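Alpha-1,2-Mannosidase (Trichoderma reesei, PDB 1HCU) is a calcium-dependent family 47 glycoside hydrolase that probably trims alpha-1,2-linked mannose residues from the high-mannose N-glycans of glycoproteins. Local coordinates at residues Ser285-Leu290 with Tyr343-Ser348; Gly366-Ser371 with Gly380-Ala385. All coordinates share one frame; numbering follows the deposited sequence.

Contact 1. Residues Ser285-Leu290 with Tyr343-Ser348; sequences STRKDL and YTQTAS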
loop_
_atom_site.group_PDB
_atom_site.type_symbol
_atom_site.label_atom_id
_atom_site.label_comp_id
_atom_site.label_asym_id
_atom_site.label_seq_id
_atom_site.Cartn_x
_atom_site.Cartn_y
_atom_site.Cartn_z
ATOM N N SER A 285 -22.719 -13.263 -10.129
ATOM C CA SER A 285 -23.745 -14.119 -10.701
ATOM C C SER A 285 -23.542 -14.404 -12.198
ATOM O O SER A 285 -23.891 -15.478 -12.672
ATOM C CB SER A 285 -25.137 -13.509 -10.459
ATOM O OG SER A 285 -25.285 -12.250 -11.096
ATOM N N THR A 286 -22.968 -13.458 -12.939
ATOM C CA THR A 286 -22.750 -13.654 -14.375
ATOM C C THR A 286 -21.391 -14.248 -14.714
ATOM O O THR A 286 -21.160 -14.667 -15.847
ATOM C CB THR A 286 -22.874 -12.332 -15.153
ATOM O OG1 THR A 286 -22.037 -11.339 -14.540
ATOM C CG2 THR A 286 -24.314 -11.857 -15.179
ATOM N N ARG A 287 -20.491 -14.259 -13.733
ATOM C CA ARG A 287 -19.143 -14.805 -13.900
ATOM C C ARG A 287 -18.717 -15.511 -12.614
ATOM O O ARG A 287 -17.942 -14.969 -11.818
ATOM C CB ARG A 287 -18.142 -13.688 -14.231
ATOM C CG ARG A 287 -18.320 -13.043 -15.611
ATOM C CD ARG A 287 -17.986 -14.012 -16.750
ATOM N NE ARG A 287 -16.575 -14.389 -16.743
ATOM C CZ ARG A 287 -15.591 -13.629 -17.218
ATOM N NH1 ARG A 287 -15.853 -12.443 -17.756
ATOM N NH2 ARG A 287 -14.336 -14.047 -17.133
ATOM N N LYS A 288 -19.230 -16.719 -12.414
ATOM C CA LYS A 288 -18.912 -17.498 -11.229
ATOM C C LYS A 288 -17.416 -17.790 -11.101
ATOM O O LYS A 288 -16.888 -17.875 -9.988
ATOM C CB LYS A 288 -19.691 -18.814 -11.238
ATOM C CG LYS A 288 -20.749 -18.911 -10.154
ATOM C CD LYS A 288 -22.112 -18.500 -10.635
ATOM C CE LYS A 288 -22.711 -19.560 -11.542
ATOM N NZ LYS A 288 -24.146 -19.249 -11.804
ATOM N N ASP A 289 -16.738 -17.943 -12.238
ATOM C CA ASP A 289 -15.304 -18.231 -12.249
ATOM C C ASP A 289 -14.501 -17.133 -11.570
ATOM O O ASP A 289 -13.328 -17.316 -11.246
ATOM C CB ASP A 289 -14.789 -18.442 -13.690
ATOM C CG ASP A 289 -15.096 -17.259 -14.626
ATOM O OD1 ASP A 289 -16.285 -17.050 -14.984
ATOM O OD2 ASP A 289 -14.141 -16.537 -15.009
ATOM N N LEU A 290 -15.138 -15.990 -11.345
ATOM C CA LEU A 290 -14.476 -14.871 -10.703
ATOM C C LEU A 290 -14.704 -14.869 -9.205
ATOM O O LEU A 290 -15.757 -15.287 -8.723
ATOM C CB LEU A 290 -14.997 -13.558 -11.277
ATOM C CG LEU A 290 -14.168 -12.808 -12.315
ATOM C CD1 LEU A 290 -13.406 -13.734 -13.246
ATOM C CD2 LEU A 290 -15.126 -11.943 -13.077
ATOM N N TYR A 343 -9.480 -5.031 -14.936
ATOM C CA TYR A 343 -8.548 -4.221 -15.718
ATOM C C TYR A 343 -8.768 -4.565 -17.199
ATOM O O TYR A 343 -9.131 -3.714 -18.010
ATOM C CB TYR A 343 -7.102 -4.573 -15.345
ATOM C CG TYR A 343 -6.402 -3.628 -14.392
ATOM C CD1 TYR A 343 -5.407 -2.765 -14.853
ATOM C CD2 TYR A 343 -6.708 -3.612 -13.026
ATOM C CE1 TYR A 343 -4.732 -1.913 -13.989
ATOM C CE2 TYR A 343 -6.038 -2.761 -12.149
ATOM C CZ TYR A 343 -5.049 -1.912 -12.638
ATOM O OH TYR A 343 -4.390 -1.051 -11.794
ATOM N N THR A 344 -8.553 -5.841 -17.509
ATOM C CA THR A 344 -8.649 -6.398 -18.859
ATOM C C THR A 344 -10.013 -6.282 -19.545
ATOM O O THR A 344 -10.094 -6.361 -20.768
ATOM C CB THR A 344 -8.218 -7.911 -18.849
ATOM O OG1 THR A 344 -8.033 -8.384 -20.186
ATOM C CG2 THR A 344 -9.283 -8.765 -18.174
ATOM N N GLN A 345 -11.081 -6.073 -18.784
ATOM C CA GLN A 345 -12.392 -5.985 -19.415
ATOM C C GLN A 345 -12.964 -4.585 -19.647
ATOM O O GLN A 345 -14.018 -4.446 -20.278
ATOM C CB GLN A 345 -13.389 -6.865 -18.654
ATOM C CG GLN A 345 -12.926 -8.317 -18.589
ATOM C CD GLN A 345 -13.955 -9.254 -17.987
ATOM O OE1 GLN A 345 -14.840 -9.757 -18.685
ATOM N NE2 GLN A 345 -13.850 -9.489 -16.676
ATOM N N THR A 346 -12.288 -3.545 -19.164
ATOM C CA THR A 346 -12.786 -2.193 -19.403
ATOM C C THR A 346 -12.299 -1.755 -20.784
ATOM O O THR A 346 -11.483 -2.437 -21.408
ATOM C CB THR A 346 -12.270 -1.170 -18.358
ATOM O OG1 THR A 346 -10.846 -1.044 -18.470
ATOM C CG2 THR A 346 -12.638 -1.616 -16.944
ATOM N N ALA A 347 -12.791 -0.615 -21.255
ATOM C CA ALA A 347 -12.389 -0.111 -22.558
ATOM C C ALA A 347 -10.939 0.364 -22.520
ATOM O O ALA A 347 -10.203 0.201 -23.490
ATOM C CB ALA A 347 -13.315 1.026 -22.995
ATOM N N SER A 348 -10.511 0.935 -21.400
ATOM C CA SER A 348 -9.133 1.407 -21.313
ATOM C C SER A 348 -8.152 0.301 -20.905
ATOM O O SER A 348 -6.936 0.456 -21.054
ATOM C CB SER A 348 -9.023 2.557 -20.312
ATOM O OG SER A 348 -9.298 2.105 -18.998
#
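Q345 OE1 meets the edge of the R287 guanidinium near its plane, and the carboxamide of Q345 is turned 63° from that plane. A second partner lies close to the guanidinium plane, the carboxylate of D289 along the side formed by NE and NH2. The bond that crosses the contact runs from R287 NH1 to Q345 OE1 and is 3.0 Å long. It is bent, with an N-H...O angle of 136°, and the donor is tilted out of the amide's carbonyl plane. NH1 also donates to the backbone oxygen of S378, its stronger partner, so the bond to OE1 is one of two from this nitrogen. D289 is gripped side-on by two nitrogens, R287 NE to OD1 at 3.2 Å and R287 NH2 to OD2 at 3.3 Å, each oxygen using its syn lone pair, and this salt bridge fixes the rotation of the guanidinium. Both acidic and basic partners come from one type I beta turn, R287 to L290, closed by L290 N to R287 O at 3.0 Å, in the loop between strands 281-282 and 292-297. Q345 lies close to where helix 326-344 gives way to loop, and only 85 Å² is buried between the segments. Its CG is anti to the carbonyl carbon (chi1 -57°) and the chain beyond is extended, which carries the amide out to the arginine, while NE2 turns back to the backbone oxygen of G341. Shortening this arginine to an alanine is likely to strip the D289 carboxylate of the charge that pairs with it here, and to take a donor from Q345 OE1 and the S378 carbonyl.

Contact 2. Residues Gly366-Ser371 with Gly380-Ala385; sequences GSPPSS and GFWVTA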
loop_
_atom_site.group_PDB
_atom_site.type_symbol
_atom_site.label_atom_id
_atom_site.label_comp_id
_atom_site.label_asym_id
_atom_site.label_seq_id
_atom_site.Cartn_x
_atom_site.Cartn_y
_atom_site.Cartn_z
ATOM N N GLY A 366 -26.846 -5.218 -5.636
ATOM C CA GLY A 366 -27.890 -4.497 -6.322
ATOM C C GLY A 366 -28.290 -5.085 -7.653
ATOM O O GLY A 366 -28.552 -6.280 -7.810
ATOM N N SER A 367 -28.345 -4.192 -8.622
ATOM C CA SER A 367 -28.692 -4.539 -9.970
ATOM C C SER A 367 -27.911 -3.557 -10.824
ATOM O O SER A 367 -27.896 -2.353 -10.556
ATOM C CB SER A 367 -30.195 -4.371 -10.189
ATOM O OG SER A 367 -30.568 -4.845 -11.470
ATOM N N PRO A 368 -27.237 -4.063 -11.857
ATOM C CA PRO A 368 -26.445 -3.222 -12.754
ATOM C C PRO A 368 -27.223 -2.004 -13.236
ATOM O O PRO A 368 -28.395 -2.117 -13.606
ATOM C CB PRO A 368 -26.130 -4.159 -13.916
ATOM C CG PRO A 368 -26.112 -5.495 -13.281
ATOM C CD PRO A 368 -27.275 -5.455 -12.332
ATOM N N PRO A 369 -26.593 -0.818 -13.218
ATOM C CA PRO A 369 -27.323 0.354 -13.698
ATOM C C PRO A 369 -27.634 0.082 -15.175
ATOM O O PRO A 369 -26.842 -0.555 -15.874
ATOM C CB PRO A 369 -26.331 1.503 -13.481
ATOM C CG PRO A 369 -24.997 0.824 -13.451
ATOM C CD PRO A 369 -25.278 -0.439 -12.687
ATOM N N SER A 370 -28.791 0.540 -15.636
ATOM C CA SER A 370 -29.220 0.307 -17.008
ATOM C C SER A 370 -28.132 0.420 -18.081
ATOM O O SER A 370 -28.068 -0.404 -18.992
ATOM C CB SER A 370 -30.376 1.245 -17.338
ATOM O OG SER A 370 -30.024 2.578 -17.013
ATOM N N SER A 371 -27.273 1.427 -17.982
ATOM C CA SER A 371 -26.221 1.613 -18.981
ATOM C C SER A 371 -25.167 0.499 -18.986
ATOM O O SER A 371 -24.523 0.250 -20.006
ATOM C CB SER A 371 -25.517 2.961 -18.769
ATOM O OG SER A 371 -24.717 2.936 -17.599
ATOM N N GLY A 380 -18.902 -9.485 -15.535
ATOM C CA GLY A 380 -19.009 -10.008 -14.188
ATOM C C GLY A 380 -18.988 -8.946 -13.102
ATOM O O GLY A 380 -18.880 -9.271 -11.921
ATOM N N PHE A 381 -19.091 -7.677 -13.487
ATOM C CA PHE A 381 -19.100 -6.585 -12.514
ATOM C C PHE A 381 -19.514 -5.291 -13.201
ATOM O O PHE A 381 -19.515 -5.207 -14.427
ATOM C CB PHE A 381 -17.693 -6.419 -11.902
ATOM C CG PHE A 381 -16.666 -5.832 -12.859
ATOM C CD1 PHE A 381 -16.454 -4.455 -12.921
ATOM C CD2 PHE A 381 -15.928 -6.656 -13.706
ATOM C CE1 PHE A 381 -15.517 -3.903 -13.815
ATOM C CE2 PHE A 381 -14.995 -6.125 -14.600
ATOM C CZ PHE A 381 -14.787 -4.743 -14.657
ATOM N N TRP A 382 -19.909 -4.293 -12.422
ATOM C CA TRP A 382 -20.220 -2.999 -13.006
ATOM C C TRP A 382 -19.451 -1.957 -12.206
ATOM O O TRP A 382 -19.080 -2.191 -11.054
ATOM C CB TRP A 382 -21.727 -2.721 -13.029
ATOM C CG TRP A 382 -22.395 -2.586 -11.725
ATOM C CD1 TRP A 382 -22.513 -1.454 -10.974
ATOM C CD2 TRP A 382 -23.117 -3.607 -11.035
ATOM N NE1 TRP A 382 -23.274 -1.702 -9.860
ATOM C CE2 TRP A 382 -23.660 -3.016 -9.868
ATOM C CE3 TRP A 382 -23.364 -4.964 -11.290
ATOM C CZ2 TRP A 382 -24.436 -3.734 -8.954
ATOM C CZ3 TRP A 382 -24.136 -5.682 -10.385
ATOM C CH2 TRP A 382 -24.665 -5.063 -9.227
ATOM N N VAL A 383 -19.187 -0.819 -12.831
ATOM C CA VAL A 383 -18.417 0.245 -12.201
ATOM C C VAL A 383 -19.257 1.195 -11.376
ATOM O O VAL A 383 -20.313 1.640 -11.815
ATOM C CB VAL A 383 -17.668 1.079 -13.259
ATOM C CG1 VAL A 383 -16.719 2.059 -12.580
ATOM C CG2 VAL A 383 -16.918 0.158 -14.206
ATOM N N THR A 384 -18.764 1.511 -10.182
ATOM C CA THR A 384 -19.436 2.431 -9.276
ATOM C C THR A 384 -18.579 3.694 -9.114
ATOM O O THR A 384 -19.091 4.774 -8.824
ATOM C CB THR A 384 -19.669 1.787 -7.883
ATOM O OG1 THR A 384 -18.422 1.339 -7.348
ATOM C CG2 THR A 384 -20.625 0.594 -7.985
ATOM N N ALA A 385 -17.269 3.541 -9.305
ATOM C CA ALA A 385 -16.317 4.647 -9.198
ATOM C C ALA A 385 -15.347 4.433 -10.350
ATOM O O ALA A 385 -14.401 3.654 -10.241
ATOM C CB ALA A 385 -15.585 4.591 -7.868
#
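W382 reaches across to the proline pair P368-P369, which covers one face of its indole. From CB the ring is carried toward the loop by chi1 of 65°, CG standing between the backbone N and the carbonyl carbon. The pyrrole end meets P369: its CD lies 3.4 Å from W382 CD1, and rests over the five-membered ring, 3.6 Å from the centroid and 21° off the normal. CG and NE1 lie beneath the same methylene. The CD2-CE2 fusion bond lies beneath both P369 CD and P368 CA. Farther out, the six-membered ring takes P368 CA as a CH-pi contact, 3.8 Å from its centroid and 14° off the normal, almost over its centre. P368 CG comes down on the outer carbons, 3.4 Å from W382 CE3 and close to CZ3 as well. CZ2 nears the S367 backbone; W382 CH2 at the tip lies 3.8 Å from S367 N, and G366 C passes it obliquely at 4.0 Å. No hydrogen bond crosses; the 214 Å² buried here come mainly from proline carbons over one indole face, with the G366-S367 backbone near its outer rim. Segment 366-371 leads into helix 373-379, whose Y376 packs edge-to-face with W382. The W382 backbone pairs with A356 of the antiparallel neighbour, strand 354-356; beyond it, T384 and A385 both face G354 in a classic beta bulge.

Contact 1 closes before contact 2 opens along the chain, and their centres lie about 12 Å apart on the same side of the molecule. They touch directly at G380, whose CA packs 3.3 Å from T286 OG1 and 3.4 Å from R287 CG. Helix 373-379 lies between the two segments of contact 2 and also serves contact 1, since Y376 and S378 bond to the 285-290 loop. The antiparallel sheet links them too, with strands 281-282 and 292-297 flanking that loop and strand 382-383 at the other end. Both lie at the periphery, one polar and one aromatic-proline, consistent with loops and sheet packed around the (alpha/alpha)7 barrel of family 47 mannosidases, away from the annotated sites.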